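Local structure of endo-beta-1,4-glucanase (cellulase B) (4V2X) at residues P126-L129 with N130-D133; V221-E224 with I225-S229; E177-S180 with N181-D185; E299-D302 with R303-H306; Q426-P430 with G431-E435. The protein probably hydrolyses beta-1,4-linked glucans with a family 5 catalytic module joined to an Ig-like module and a family 46 carbohydrate-binding module. One frame throughout, in Å; residues are numbered along the deposited sequence.

Contact 1 of 5, residues P126-L129 with N130-D133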
loop_
_atom_site.group_PDB
_atom_site.type_symbol
_atom_site.label_atom_id
_atom_site.label_comp_id
_atom_site.label_asym_id
_atom_site.label_seq_id
_atom_site.Cartn_x
_atom_site.Cartn_y
_atom_site.Cartn_z
ATOM N N PRO A 126 26.602 -17.781 -19.160
ATOM C CA PRO A 126 26.678 -19.106 -18.519
ATOM C C PRO A 126 27.981 -19.370 -17.766
ATOM O O PRO A 126 28.002 -20.156 -16.817
ATOM C CB PRO A 126 26.546 -20.094 -19.692
ATOM C CG PRO A 126 26.248 -19.304 -20.898
ATOM C CD PRO A 126 26.447 -17.855 -20.626
ATOM N N GLN A 127 29.063 -18.731 -18.193
ATOM C CA GLN A 127 30.364 -18.928 -17.568
ATOM C C GLN A 127 30.373 -18.288 -16.190
ATOM O O GLN A 127 30.823 -18.876 -15.206
ATOM C CB GLN A 127 31.473 -18.337 -18.442
ATOM C CG GLN A 127 31.919 -19.245 -19.582
ATOM C CD GLN A 127 30.866 -19.457 -20.656
ATOM O OE1 GLN A 127 30.579 -18.560 -21.448
ATOM N NE2 GLN A 127 30.299 -20.658 -20.702
ATOM N N PHE A 128 29.856 -17.075 -16.128
ATOM C CA PHE A 128 29.707 -16.381 -14.855
ATOM C C PHE A 128 28.785 -17.169 -13.933
ATOM O O PHE A 128 29.132 -17.443 -12.794
ATOM C CB PHE A 128 29.167 -14.986 -15.086
ATOM C CG PHE A 128 29.026 -14.183 -13.828
ATOM C CD1 PHE A 128 30.147 -13.689 -13.185
ATOM C CD2 PHE A 128 27.772 -13.925 -13.288
ATOM C CE1 PHE A 128 30.026 -12.948 -12.015
ATOM C CE2 PHE A 128 27.643 -13.174 -12.128
ATOM C CZ PHE A 128 28.773 -12.686 -11.494
ATOM N N LEU A 129 27.617 -17.552 -14.436
ATOM C CA LEU A 129 26.685 -18.360 -13.653
ATOM C C LEU A 129 27.313 -19.659 -13.134
ATOM O O LEU A 129 27.100 -20.035 -11.983
ATOM C CB LEU A 129 25.411 -18.656 -14.456
ATOM C CG LEU A 129 24.277 -19.399 -13.737
ATOM C CD1 LEU A 129 23.890 -18.693 -12.446
ATOM C CD2 LEU A 129 23.073 -19.531 -14.658
ATOM N N ASN A 130 28.096 -20.346 -13.963
ATOM C CA ASN A 130 28.754 -21.563 -13.493
ATOM C C ASN A 130 29.760 -21.303 -12.362
ATOM O O ASN A 130 29.904 -22.126 -11.462
ATOM C CB ASN A 130 29.415 -22.321 -14.650
ATOM C CG ASN A 130 28.420 -23.159 -15.439
ATOM O OD1 ASN A 130 27.441 -23.657 -14.883
ATOM N ND2 ASN A 130 28.669 -23.328 -16.734
ATOM N N ARG A 131 30.438 -20.164 -12.397
ATOM C CA ARG A 131 31.363 -19.812 -11.320
ATOM C C ARG A 131 30.606 -19.538 -10.016
ATOM O O ARG A 131 31.016 -20.001 -8.955
ATOM C CB ARG A 131 32.225 -18.614 -11.713
ATOM C CG ARG A 131 33.157 -18.899 -12.880
ATOM C CD ARG A 131 34.420 -18.061 -12.797
ATOM N NE ARG A 131 34.128 -16.626 -12.830
ATOM C CZ ARG A 131 33.793 -15.946 -13.925
ATOM N NH1 ARG A 131 33.680 -16.553 -15.099
ATOM N NH2 ARG A 131 33.559 -14.642 -13.841
ATOM N N VAL A 132 29.495 -18.807 -10.109
ATOM C CA VAL A 132 28.631 -18.578 -8.947
ATOM C C VAL A 132 28.125 -19.924 -8.427
ATOM O O VAL A 132 28.194 -20.222 -7.235
ATOM C CB VAL A 132 27.433 -17.668 -9.300
ATOM C CG1 VAL A 132 26.451 -17.593 -8.133
ATOM C CG2 VAL A 132 27.918 -16.272 -9.686
ATOM N N ASP A 133 27.635 -20.740 -9.351
ATOM C CA ASP A 133 27.144 -22.071 -9.043
ATOM C C ASP A 133 28.175 -22.927 -8.288
ATOM O O ASP A 133 27.847 -23.600 -7.309
ATOM C CB ASP A 133 26.766 -22.754 -10.359
ATOM C CG ASP A 133 26.224 -24.126 -10.160
ATOM O OD1 ASP A 133 27.028 -25.074 -10.070
ATOM O OD2 ASP A 133 24.990 -24.259 -10.119
#
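Phe-128 meets two side chains of the following helical turn, Arg-131 at its edge and Val-132 over one face. All three stand on the first turns of helix 126-141, the helical crossover of a beta-alpha-beta unit between strands 105-108 and 145-149 of the eight-stranded (beta/alpha) barrel. CG of Phe-128 lies anti to the backbone N (chi1 -178°), which swings the ring forward over the next turn. The CG2 methyl of Val-132 sits above this ring near its rim, a CH-pi contact of 4.2 Å to the Phe-128 centroid. The guanidinium of Arg-131 stands nearly upright to the ring, their planes 79° apart, and NH2 of Arg-131 comes within 3.6 Å of CD1 of Phe-128 in the ring plane. A bend at chi3 (-61°) folds the arginine back along its own helix, so that CA of Phe-128 lies over one guanidinium face. This posture is held from beyond the helix turn by a salt bridge from NE of Arg-131 to Glu-82. On another side, Leu-129 packs on Leu-179 and His-182 of helix 165-183. Beneath the side chains runs regular alpha-helical bonding, including Val-132 N to Phe-128 O at 3.0 Å. The shortest of these bonds brings Asp-133 N to 2.8 Å from Leu-129 O.

Contact 2 of 5, residues V221-E224 with I225-S229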
loop_
_atom_site.group_PDB
_atom_site.type_symbol
_atom_site.label_atom_id
_atom_site.label_comp_id
_atom_site.label_asym_id
_atom_site.label_seq_id
_atom_site.Cartn_x
_atom_site.Cartn_y
_atom_site.Cartn_z
ATOM N N VAL A 221 6.286 -10.176 -7.527
ATOM C CA VAL A 221 6.575 -10.862 -8.777
ATOM C C VAL A 221 7.684 -11.908 -8.595
ATOM O O VAL A 221 7.656 -12.972 -9.198
ATOM C CB VAL A 221 6.896 -9.876 -9.923
ATOM C CG1 VAL A 221 8.181 -9.106 -9.664
ATOM C CG2 VAL A 221 6.950 -10.625 -11.253
ATOM N N PHE A 222 8.661 -11.593 -7.751
ATOM C CA PHE A 222 9.716 -12.535 -7.394
ATOM C C PHE A 222 9.104 -13.784 -6.761
ATOM O O PHE A 222 9.394 -14.907 -7.175
ATOM C CB PHE A 222 10.710 -11.808 -6.470
ATOM C CG PHE A 222 11.558 -12.698 -5.612
ATOM C CD1 PHE A 222 12.684 -13.316 -6.124
ATOM C CD2 PHE A 222 11.272 -12.847 -4.262
ATOM C CE1 PHE A 222 13.492 -14.102 -5.317
ATOM C CE2 PHE A 222 12.070 -13.633 -3.452
ATOM C CZ PHE A 222 13.187 -14.259 -3.982
ATOM N N PHE A 223 8.219 -13.577 -5.794
ATOM C CA PHE A 223 7.506 -14.677 -5.146
ATOM C C PHE A 223 6.762 -15.536 -6.174
ATOM O O PHE A 223 6.920 -16.762 -6.200
ATOM C CB PHE A 223 6.543 -14.118 -4.100
ATOM C CG PHE A 223 5.636 -15.141 -3.487
ATOM C CD1 PHE A 223 6.016 -15.827 -2.343
ATOM C CD2 PHE A 223 4.383 -15.395 -4.039
ATOM C CE1 PHE A 223 5.174 -16.758 -1.769
ATOM C CE2 PHE A 223 3.537 -16.328 -3.464
ATOM C CZ PHE A 223 3.932 -17.009 -2.333
ATOM N N GLU A 224 5.974 -14.879 -7.022
ATOM C CA GLU A 224 5.161 -15.574 -8.034
ATOM C C GLU A 224 6.021 -16.422 -8.973
ATOM O O GLU A 224 5.711 -17.585 -9.235
ATOM C CB GLU A 224 4.348 -14.570 -8.851
ATOM C CG GLU A 224 3.128 -14.013 -8.136
ATOM C CD GLU A 224 2.384 -12.985 -8.973
ATOM O OE1 GLU A 224 2.920 -11.872 -9.181
ATOM O OE2 GLU A 224 1.268 -13.291 -9.438
ATOM N N ILE A 225 7.099 -15.829 -9.474
ATOM C CA ILE A 225 8.023 -16.510 -10.371
ATOM C C ILE A 225 8.644 -17.726 -9.706
ATOM O O ILE A 225 8.573 -18.831 -10.234
ATOM C CB ILE A 225 9.147 -15.568 -10.857
ATOM C CG1 ILE A 225 8.578 -14.537 -11.833
ATOM C CG2 ILE A 225 10.262 -16.353 -11.535
ATOM C CD1 ILE A 225 9.479 -13.352 -12.077
ATOM N N VAL A 226 9.260 -17.529 -8.544
ATOM C CA VAL A 226 9.943 -18.634 -7.889
ATOM C C VAL A 226 8.942 -19.745 -7.562
ATOM O O VAL A 226 9.178 -20.905 -7.887
ATOM C CB VAL A 226 10.707 -18.191 -6.619
ATOM C CG1 VAL A 226 11.321 -19.391 -5.903
ATOM C CG2 VAL A 226 11.809 -17.201 -6.982
ATOM N N ARG A 227 7.823 -19.389 -6.941
ATOM C CA ARG A 227 6.909 -20.398 -6.403
ATOM C C ARG A 227 6.308 -21.315 -7.467
ATOM O O ARG A 227 5.914 -22.439 -7.153
ATOM C CB ARG A 227 5.801 -19.747 -5.574
ATOM C CG ARG A 227 6.269 -19.319 -4.190
ATOM C CD ARG A 227 6.374 -20.511 -3.247
ATOM N NE ARG A 227 6.874 -20.151 -1.920
ATOM C CZ ARG A 227 8.149 -20.216 -1.530
ATOM N NH1 ARG A 227 9.111 -20.618 -2.351
ATOM N NH2 ARG A 227 8.468 -19.862 -0.295
ATOM N N GLN A 228 6.268 -20.849 -8.710
ATOM C CA GLN A 228 5.657 -21.609 -9.801
ATOM C C GLN A 228 6.676 -22.143 -10.816
ATOM O O GLN A 228 6.297 -22.584 -11.905
ATOM C CB GLN A 228 4.610 -20.725 -10.481
ATOM C CG GLN A 228 3.490 -20.323 -9.530
ATOM C CD GLN A 228 2.447 -19.433 -10.175
ATOM O OE1 GLN A 228 1.261 -19.763 -10.191
ATOM N NE2 GLN A 228 2.882 -18.299 -10.709
ATOM N N SER A 229 7.959 -22.140 -10.453
ATOM C CA SER A 229 9.033 -22.512 -11.382
ATOM C C SER A 229 9.473 -23.983 -11.290
ATOM O O SER A 229 10.356 -24.404 -12.036
ATOM C CB SER A 229 10.247 -21.605 -11.168
ATOM O OG SER A 229 10.726 -21.711 -9.840
#
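The carbonyl of Phe-223 receives the N-H of Arg-227 in a nearly straight bond, 2.9 Å from N to O. One residue on, helix 209-227 runs out: Gln-228 leaves helical geometry, yet its side chain turns back, and NE2 of Gln-228 donates to Glu-224 O at 3.3 Å from above the carbonyl plane. Only a weak bond joins the Gln-228 backbone N to the same oxygen. Val-226 O is gripped twice, by N and OG of Ser-229, the hydroxyl at 2.6 Å from that oxygen. With CG of Arg-227 beside the backbone N (chi1 -77°), that carbon lies over one face of the Phe-223 ring in a CH-pi contact, 3.8 Å from the centroid. The guanidinium group of Arg-227 continues to Asp-264, a salt bridge through NE, and to the carbonyls of Asn-233 and Arg-236 through NH1. Val-221 CG2 and Ile-225 CD1 lie side by side 3.8 Å apart. Phe-222 and Val-226 face strands 190-193 and 238-241 of the barrel, Val-221 packs on helix 165-183, and Phe-223 and Arg-227 also touch Asn-166 of the second subunit.

Contact 3 of 5, residues E177-S180 with N181-D185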
loop_
_atom_site.group_PDB
_atom_site.type_symbol
_atom_site.label_atom_id
_atom_site.label_comp_id
_atom_site.label_asym_id
_atom_site.label_seq_id
_atom_site.Cartn_x
_atom_site.Cartn_y
_atom_site.Cartn_z
ATOM N N GLU A 177 13.374 -15.524 -13.413
ATOM C CA GLU A 177 12.966 -16.719 -14.156
ATOM C C GLU A 177 14.169 -17.630 -14.422
ATOM O O GLU A 177 14.108 -18.833 -14.167
ATOM C CB GLU A 177 12.265 -16.336 -15.467
ATOM C CG GLU A 177 10.817 -15.915 -15.266
ATOM C CD GLU A 177 10.135 -15.455 -16.539
ATOM O OE1 GLU A 177 10.805 -15.357 -17.589
ATOM O OE2 GLU A 177 8.917 -15.182 -16.482
ATOM N N GLN A 178 15.269 -17.048 -14.891
ATOM C CA GLN A 178 16.490 -17.807 -15.183
ATOM C C GLN A 178 17.124 -18.428 -13.948
ATOM O O GLN A 178 17.511 -19.594 -13.974
ATOM C CB GLN A 178 17.534 -16.923 -15.864
ATOM C CG GLN A 178 17.193 -16.546 -17.298
ATOM C CD GLN A 178 18.224 -15.609 -17.894
ATOM O OE1 GLN A 178 19.324 -16.028 -18.233
ATOM N NE2 GLN A 178 17.883 -14.335 -18.008
ATOM N N LEU A 179 17.264 -17.644 -12.882
ATOM C CA LEU A 179 17.871 -18.155 -11.658
ATOM C C LEU A 179 17.006 -19.216 -11.003
ATOM O O LEU A 179 17.519 -20.244 -10.565
ATOM C CB LEU A 179 18.135 -17.025 -10.662
ATOM C CG LEU A 179 19.195 -16.020 -11.104
ATOM C CD1 LEU A 179 19.220 -14.834 -10.145
ATOM C CD2 LEU A 179 20.559 -16.680 -11.200
ATOM N N SER A 180 15.701 -18.959 -10.920
ATOM C CA SER A 180 14.787 -19.910 -10.300
ATOM C C SER A 180 14.820 -21.231 -11.061
ATOM O O SER A 180 14.853 -22.290 -10.444
ATOM C CB SER A 180 13.362 -19.347 -10.185
ATOM O OG SER A 180 12.716 -19.233 -11.439
ATOM N N ASN A 181 14.851 -21.169 -12.389
ATOM C CA ASN A 181 14.943 -22.388 -13.200
ATOM C C ASN A 181 16.272 -23.112 -13.007
ATOM O O ASN A 181 16.290 -24.325 -12.774
ATOM C CB ASN A 181 14.744 -22.084 -14.679
ATOM C CG ASN A 181 14.822 -23.334 -15.538
ATOM O OD1 ASN A 181 15.788 -23.536 -16.264
ATOM N ND2 ASN A 181 13.821 -24.192 -15.425
ATOM N N HIS A 182 17.375 -22.370 -13.091
ATOM C CA HIS A 182 18.716 -22.939 -12.918
ATOM C C HIS A 182 18.859 -23.675 -11.588
ATOM O O HIS A 182 19.388 -24.784 -11.544
ATOM C CB HIS A 182 19.793 -21.848 -13.017
ATOM C CG HIS A 182 21.195 -22.375 -12.960
ATOM N ND1 HIS A 182 21.843 -22.892 -14.062
ATOM C CD2 HIS A 182 22.072 -22.472 -11.931
ATOM C CE1 HIS A 182 23.056 -23.282 -13.716
ATOM N NE2 HIS A 182 23.220 -23.039 -12.428
ATOM N N PHE A 183 18.375 -23.065 -10.508
ATOM C CA PHE A 183 18.585 -23.606 -9.166
ATOM C C PHE A 183 17.413 -24.425 -8.614
ATOM O O PHE A 183 17.444 -24.834 -7.454
ATOM C CB PHE A 183 18.927 -22.459 -8.197
ATOM C CG PHE A 183 20.299 -21.885 -8.400
ATOM C CD1 PHE A 183 21.426 -22.645 -8.123
ATOM C CD2 PHE A 183 20.470 -20.582 -8.863
ATOM C CE1 PHE A 183 22.699 -22.128 -8.301
ATOM C CE2 PHE A 183 21.741 -20.055 -9.035
ATOM C CZ PHE A 183 22.858 -20.833 -8.762
ATOM N N LYS A 184 16.394 -24.696 -9.431
ATOM C CA LYS A 184 15.142 -25.263 -8.916
ATOM C C LYS A 184 15.297 -26.579 -8.158
ATOM O O LYS A 184 14.561 -26.821 -7.198
ATOM C CB LYS A 184 14.099 -25.424 -10.032
ATOM C CG LYS A 184 14.418 -26.470 -11.091
ATOM C CD LYS A 184 13.410 -26.392 -12.227
ATOM C CE LYS A 184 13.885 -27.164 -13.448
ATOM N NZ LYS A 184 14.117 -28.596 -13.125
ATOM N N ASP A 185 16.247 -27.417 -8.568
ATOM C CA ASP A 185 16.435 -28.729 -7.934
ATOM C C ASP A 185 17.494 -28.741 -6.825
ATOM O O ASP A 185 17.781 -29.790 -6.255
ATOM C CB ASP A 185 16.767 -29.782 -8.997
ATOM C CG ASP A 185 15.611 -30.033 -9.945
ATOM O OD1 ASP A 185 14.462 -30.151 -9.473
ATOM O OD2 ASP A 185 15.850 -30.106 -11.164
#
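Three successive alpha-helical bonds carry the backbone through residues 177-183 of helix 165-183, with Asn-181 N, His-182 N and Phe-183 N donating to Glu-177 O, Gln-178 O and Leu-179 O. Leu-179 and Phe-183 then run side by side in the same direction, and CD2 of Leu-179 approaches CE2 of Phe-183 to 4.2 Å. With its CG beside the backbone N (chi1 -72°), Phe-183 also brings CD2 within 3.4 Å of Leu-179 O. His-182 meets the same ring from another direction: its CD2 lies 3.5 Å above the plane of Phe-183, over the centre, while CD2 of Phe-183 lies at the imidazole edge. The hydroxyl of Ser-180, turned between backbone N and carbonyl carbon (chi1 70°), bonds back to Trp-176 O. Lys-184 NZ forms a salt bridge of 3.0 Å with Asp-185 OD2, approaching from above the carboxylate plane. Gln-178 reaches backbone atoms of Tyr-122 and Ile-124. Phe-183 packs on Asp-133 of helix 126-141 and on strand 190-193 of the barrel, and Glu-177 and Ser-180 meet Ile-225 of helix 209-227.

Contact 4 of 5, residues E299-D302 with R303-H306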
loop_
_atom_site.group_PDB
_atom_site.type_symbol
_atom_site.label_atom_id
_atom_site.label_comp_id
_atom_site.label_asym_id
_atom_site.label_seq_id
_atom_site.Cartn_x
_atom_site.Cartn_y
_atom_site.Cartn_z
ATOM N N GLU A 299 16.162 0.071 20.190
ATOM C CA GLU A 299 14.910 0.545 19.596
ATOM C C GLU A 299 14.655 -0.116 18.255
ATOM O O GLU A 299 13.548 -0.592 17.992
ATOM C CB GLU A 299 14.921 2.065 19.437
ATOM C CG GLU A 299 14.864 2.805 20.763
ATOM C CD GLU A 299 15.065 4.305 20.630
ATOM O OE1 GLU A 299 15.332 4.801 19.510
ATOM O OE2 GLU A 299 14.956 4.996 21.665
ATOM N N ALA A 300 15.679 -0.147 17.411
ATOM C CA ALA A 300 15.545 -0.726 16.080
ATOM C C ALA A 300 15.185 -2.204 16.145
ATOM O O ALA A 300 14.249 -2.661 15.491
ATOM C CB ALA A 300 16.821 -0.524 15.278
ATOM N N PHE A 301 15.912 -2.965 16.946
ATOM C CA PHE A 301 15.663 -4.387 16.968
ATOM C C PHE A 301 14.455 -4.756 17.813
ATOM O O PHE A 301 13.853 -5.783 17.578
ATOM C CB PHE A 301 16.953 -5.143 17.261
ATOM C CG PHE A 301 17.932 -5.022 16.133
ATOM C CD1 PHE A 301 17.672 -5.647 14.920
ATOM C CD2 PHE A 301 19.052 -4.205 16.234
ATOM C CE1 PHE A 301 18.530 -5.506 13.852
ATOM C CE2 PHE A 301 19.915 -4.052 15.165
ATOM C CZ PHE A 301 19.661 -4.711 13.975
ATOM N N ASP A 302 14.041 -3.882 18.727
ATOM C CA ASP A 302 12.728 -4.059 19.350
ATOM C C ASP A 302 11.636 -3.951 18.284
ATOM O O ASP A 302 10.706 -4.748 18.275
ATOM C CB ASP A 302 12.479 -3.039 20.464
ATOM C CG ASP A 302 13.082 -3.455 21.803
ATOM O OD1 ASP A 302 13.583 -4.601 21.942
ATOM O OD2 ASP A 302 13.027 -2.632 22.739
ATOM N N ARG A 303 11.739 -2.960 17.395
ATOM C CA ARG A 303 10.765 -2.807 16.314
ATOM C C ARG A 303 10.746 -4.057 15.435
ATOM O O ARG A 303 9.693 -4.597 15.108
ATOM C CB ARG A 303 11.068 -1.584 15.444
ATOM C CG ARG A 303 10.856 -0.233 16.108
ATOM C CD ARG A 303 10.874 0.893 15.082
ATOM N NE ARG A 303 12.152 1.034 14.378
ATOM C CZ ARG A 303 13.167 1.810 14.763
ATOM N NH1 ARG A 303 13.100 2.524 15.883
ATOM N NH2 ARG A 303 14.274 1.871 14.028
ATOM N N VAL A 304 11.930 -4.523 15.075
ATOM C CA VAL A 304 12.068 -5.697 14.231
ATOM C C VAL A 304 11.460 -6.931 14.915
ATOM O O VAL A 304 10.732 -7.700 14.291
ATOM C CB VAL A 304 13.547 -5.944 13.878
ATOM C CG1 VAL A 304 13.739 -7.281 13.184
ATOM C CG2 VAL A 304 14.069 -4.816 12.994
ATOM N N HIS A 305 11.749 -7.101 16.196
ATOM C CA HIS A 305 11.238 -8.252 16.924
ATOM C C HIS A 305 9.712 -8.189 17.047
ATOM O O HIS A 305 9.018 -9.169 16.777
ATOM C CB HIS A 305 11.878 -8.359 18.305
ATOM C CG HIS A 305 11.466 -9.593 19.040
ATOM N ND1 HIS A 305 12.132 -10.793 18.916
ATOM C CD2 HIS A 305 10.409 -9.829 19.847
ATOM C CE1 HIS A 305 11.521 -11.706 19.651
ATOM N NE2 HIS A 305 10.469 -11.148 20.221
ATOM N N HIS A 306 9.197 -7.030 17.446
ATOM C CA HIS A 306 7.766 -6.851 17.632
ATOM C C HIS A 306 6.984 -7.038 16.346
ATOM O O HIS A 306 5.920 -7.663 16.338
ATOM C CB HIS A 306 7.473 -5.468 18.212
ATOM C CG HIS A 306 6.018 -5.227 18.464
ATOM N ND1 HIS A 306 5.201 -4.598 17.552
ATOM C CD2 HIS A 306 5.230 -5.553 19.513
ATOM C CE1 HIS A 306 3.973 -4.535 18.034
ATOM N NE2 HIS A 306 3.962 -5.109 19.223
HETATM O O HOH W 1 15.458 4.161 16.622
#
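Arg-303 runs out extended through chi2 (-167°) and then turns sharply at chi3 (-63°), which sets its guanidinium flat above Glu-299 and Ala-300 of the preceding turn. Ala-300 CA and Glu-299 O lie over one face, each near the rim, and NH2 of Arg-303 comes 3.5 Å from Ala-300 CA. The carboxylate of Glu-299 does not meet the guanidinium directly, OE1 of Glu-299 standing 4.8 Å from Arg-303 NH1. One water spans this gap, accepting from Arg-303 NH1 in the guanidinium plane and donating to Glu-299 OE1, each bond 3.0 Å long. NE of Arg-303 is bonded to Thr-247 O, a second restraint on the group. Phe-301 and Val-304 lie side by side, CD1 of the phenylalanine 4.2 Å from CG2 of the valine. Four backbone bonds of alpha-helical spacing underlie the turn. From helix 291-309, an outer helix of the (beta/alpha) barrel, Phe-301 packs on helix 334-350 and strand 315-320, Val-304 bridges that strand and helix 249-262, and Asp-302 makes a salt bridge with Arg-351.

Contact 5 of 5, residues Q426-P430 with G431-E435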
loop_
_atom_site.group_PDB
_atom_site.type_symbol
_atom_site.label_atom_id
_atom_site.label_comp_id
_atom_site.label_asym_id
_atom_site.label_seq_id
_atom_site.Cartn_x
_atom_site.Cartn_y
_atom_site.Cartn_z
ATOM N N GLN A 426 52.022 -12.919 32.148
ATOM C CA GLN A 426 52.356 -13.405 33.490
ATOM C C GLN A 426 51.183 -13.246 34.443
ATOM O O GLN A 426 50.654 -12.142 34.613
ATOM C CB GLN A 426 53.558 -12.652 34.061
ATOM C CG GLN A 426 54.853 -12.858 33.294
ATOM C CD GLN A 426 56.038 -12.150 33.942
ATOM O OE1 GLN A 426 56.142 -12.073 35.173
ATOM N NE2 GLN A 426 56.942 -11.628 33.113
ATOM N N ARG A 427 50.807 -14.347 35.091
ATOM C CA ARG A 427 49.712 -14.341 36.049
ATOM C C ARG A 427 50.038 -13.411 37.216
ATOM O O ARG A 427 51.111 -13.509 37.821
ATOM C CB ARG A 427 49.439 -15.761 36.567
ATOM C CG ARG A 427 48.304 -15.834 37.578
ATOM C CD ARG A 427 48.260 -17.173 38.293
ATOM N NE ARG A 427 47.305 -17.170 39.406
ATOM C CZ ARG A 427 47.561 -16.752 40.649
ATOM N NH1 ARG A 427 48.760 -16.279 40.992
ATOM N NH2 ARG A 427 46.599 -16.806 41.565
ATOM N N LEU A 428 49.109 -12.509 37.517
ATOM C CA LEU A 428 49.247 -11.592 38.642
ATOM C C LEU A 428 48.570 -12.148 39.885
ATOM O O LEU A 428 47.640 -12.947 39.797
ATOM C CB LEU A 428 48.644 -10.234 38.292
ATOM C CG LEU A 428 49.271 -9.502 37.104
ATOM C CD1 LEU A 428 48.496 -8.228 36.812
ATOM C CD2 LEU A 428 50.733 -9.178 37.355
ATOM N N THR A 429 49.039 -11.701 41.045
ATOM C CA THR A 429 48.519 -12.154 42.320
ATOM C C THR A 429 47.404 -11.235 42.791
ATOM O O THR A 429 47.624 -10.037 42.944
ATOM C CB THR A 429 49.630 -12.164 43.381
ATOM O OG1 THR A 429 50.720 -12.968 42.918
ATOM C CG2 THR A 429 49.112 -12.710 44.709
ATOM N N PRO A 430 46.200 -11.788 43.020
ATOM C CA PRO A 430 45.100 -10.984 43.558
ATOM C C PRO A 430 45.497 -10.290 44.857
ATOM O O PRO A 430 46.230 -10.872 45.660
ATOM C CB PRO A 430 43.997 -12.014 43.827
ATOM C CG PRO A 430 44.319 -13.178 42.961
ATOM C CD PRO A 430 45.799 -13.184 42.759
ATOM N N GLY A 431 45.031 -9.057 45.043
ATOM C CA GLY A 431 45.353 -8.268 46.227
ATOM C C GLY A 431 46.693 -7.575 46.097
ATOM O O GLY A 431 46.764 -6.347 46.113
ATOM N N GLN A 432 47.754 -8.366 45.971
ATOM C CA GLN A 432 49.112 -7.847 45.845
ATOM C C GLN A 432 49.270 -6.978 44.596
ATOM O O GLN A 432 49.761 -5.860 44.681
ATOM C CB GLN A 432 50.113 -9.006 45.795
ATOM C CG GLN A 432 51.575 -8.582 45.745
ATOM C CD GLN A 432 52.483 -9.683 45.221
ATOM O OE1 GLN A 432 52.648 -10.722 45.861
ATOM N NE2 GLN A 432 53.084 -9.457 44.051
ATOM N N ASP A 433 48.855 -7.509 43.447
ATOM C CA ASP A 433 49.100 -6.867 42.151
ATOM C C ASP A 433 47.891 -6.132 41.574
ATOM O O ASP A 433 48.053 -5.273 40.709
ATOM C CB ASP A 433 49.571 -7.907 41.141
ATOM C CG ASP A 433 50.888 -8.554 41.526
ATOM O OD1 ASP A 433 51.725 -7.898 42.189
ATOM O OD2 ASP A 433 51.088 -9.728 41.151
ATOM N N TYR A 434 46.693 -6.476 42.035
ATOM C CA TYR A 434 45.472 -5.824 41.585
ATOM C C TYR A 434 44.318 -6.052 42.558
ATOM O O TYR A 434 44.355 -6.963 43.393
ATOM C CB TYR A 434 45.073 -6.329 40.188
ATOM C CG TYR A 434 44.604 -7.761 40.147
ATOM C CD1 TYR A 434 45.513 -8.810 40.009
ATOM C CD2 TYR A 434 43.252 -8.069 40.226
ATOM C CE1 TYR A 434 45.082 -10.124 39.965
ATOM C CE2 TYR A 434 42.813 -9.375 40.185
ATOM C CZ TYR A 434 43.729 -10.399 40.050
ATOM O OH TYR A 434 43.287 -11.697 40.002
ATOM N N GLU A 435 43.290 -5.218 42.434
ATOM C CA GLU A 435 42.066 -5.384 43.200
ATOM C C GLU A 435 40.861 -5.177 42.326
ATOM O O GLU A 435 40.874 -4.338 41.427
ATOM C CB GLU A 435 41.986 -4.356 44.322
ATOM C CG GLU A 435 43.089 -4.452 45.345
ATOM C CD GLU A 435 42.885 -3.455 46.463
ATOM O OE1 GLU A 435 41.719 -3.268 46.880
ATOM O OE2 GLU A 435 43.882 -2.855 46.912
HETATM O O HOH W 2 45.304 -13.452 38.406
#
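The ring of Tyr-434 has Pro-430 CA over one face, a CH-pi contact of 4.0 Å to the centroid, and the carbonyl oxygen of Leu-428 at its edge in plane. Tyrosine and proline lie side by side, and CG of Pro-430 comes to 3.5 Å from Tyr-434 OH. This pairing depends on the tyrosine torsion, since CG between the backbone N and the carbonyl carbon (chi1 69°) folds the ring back over the turn. A water joins the ends of the arrangement, donating to Leu-428 O at 2.8 Å and lying 3.1 Å from Tyr-434 OH. The second flat group is the carboxylate of Asp-433. Its OD2 receives the N-H of Thr-429 at 2.8 Å, on the anti side and 30° out of the carboxylate plane, in an almost straight bond. Asp-433 N returns a bond to Thr-429 O, so the two residues are tied both ways across the turn. OD1 of Asp-433 is met by NE2 of Gln-432 at 2.8 Å, on the syn side but well out of plane, in a bent bond; His-446 also bonds OD1. Gly-431 takes the turn with a positive phi of 83°. The turn links strands 426-427 and 434-437, outermost within this chain in two sheets of the Ig-like (X2) module; Leu-428 and Tyr-434 rest on Leu-421 of strand 418-423, and Leu-428 and Asp-433 on Val-447 of helix 445-452.

Along the chain the order is contact 1, contact 3, contact 2, contact 4, contact 5. The first four lie on helices 126-141, 165-183, 209-227 and 291-309 of the catalytic barrel. Contact 3 sits between its neighbours, its centre 13 Å from that of contact 1 and 10 Å from that of contact 2, and touches both: Asp-133 OD2 probably bonds His-182 NE2, and Ser-229 packs on Ser-180. Three outer helices are thus joined side to side, and contacts 1, 3 and 2 form one continuous patch of the barrel's helical shell. Contact 4 is farther round the barrel, centre to centre about 29 Å from contact 2. Contact 5, its centre 43 Å or more from the others, is a turn in the accessory Ig-like module.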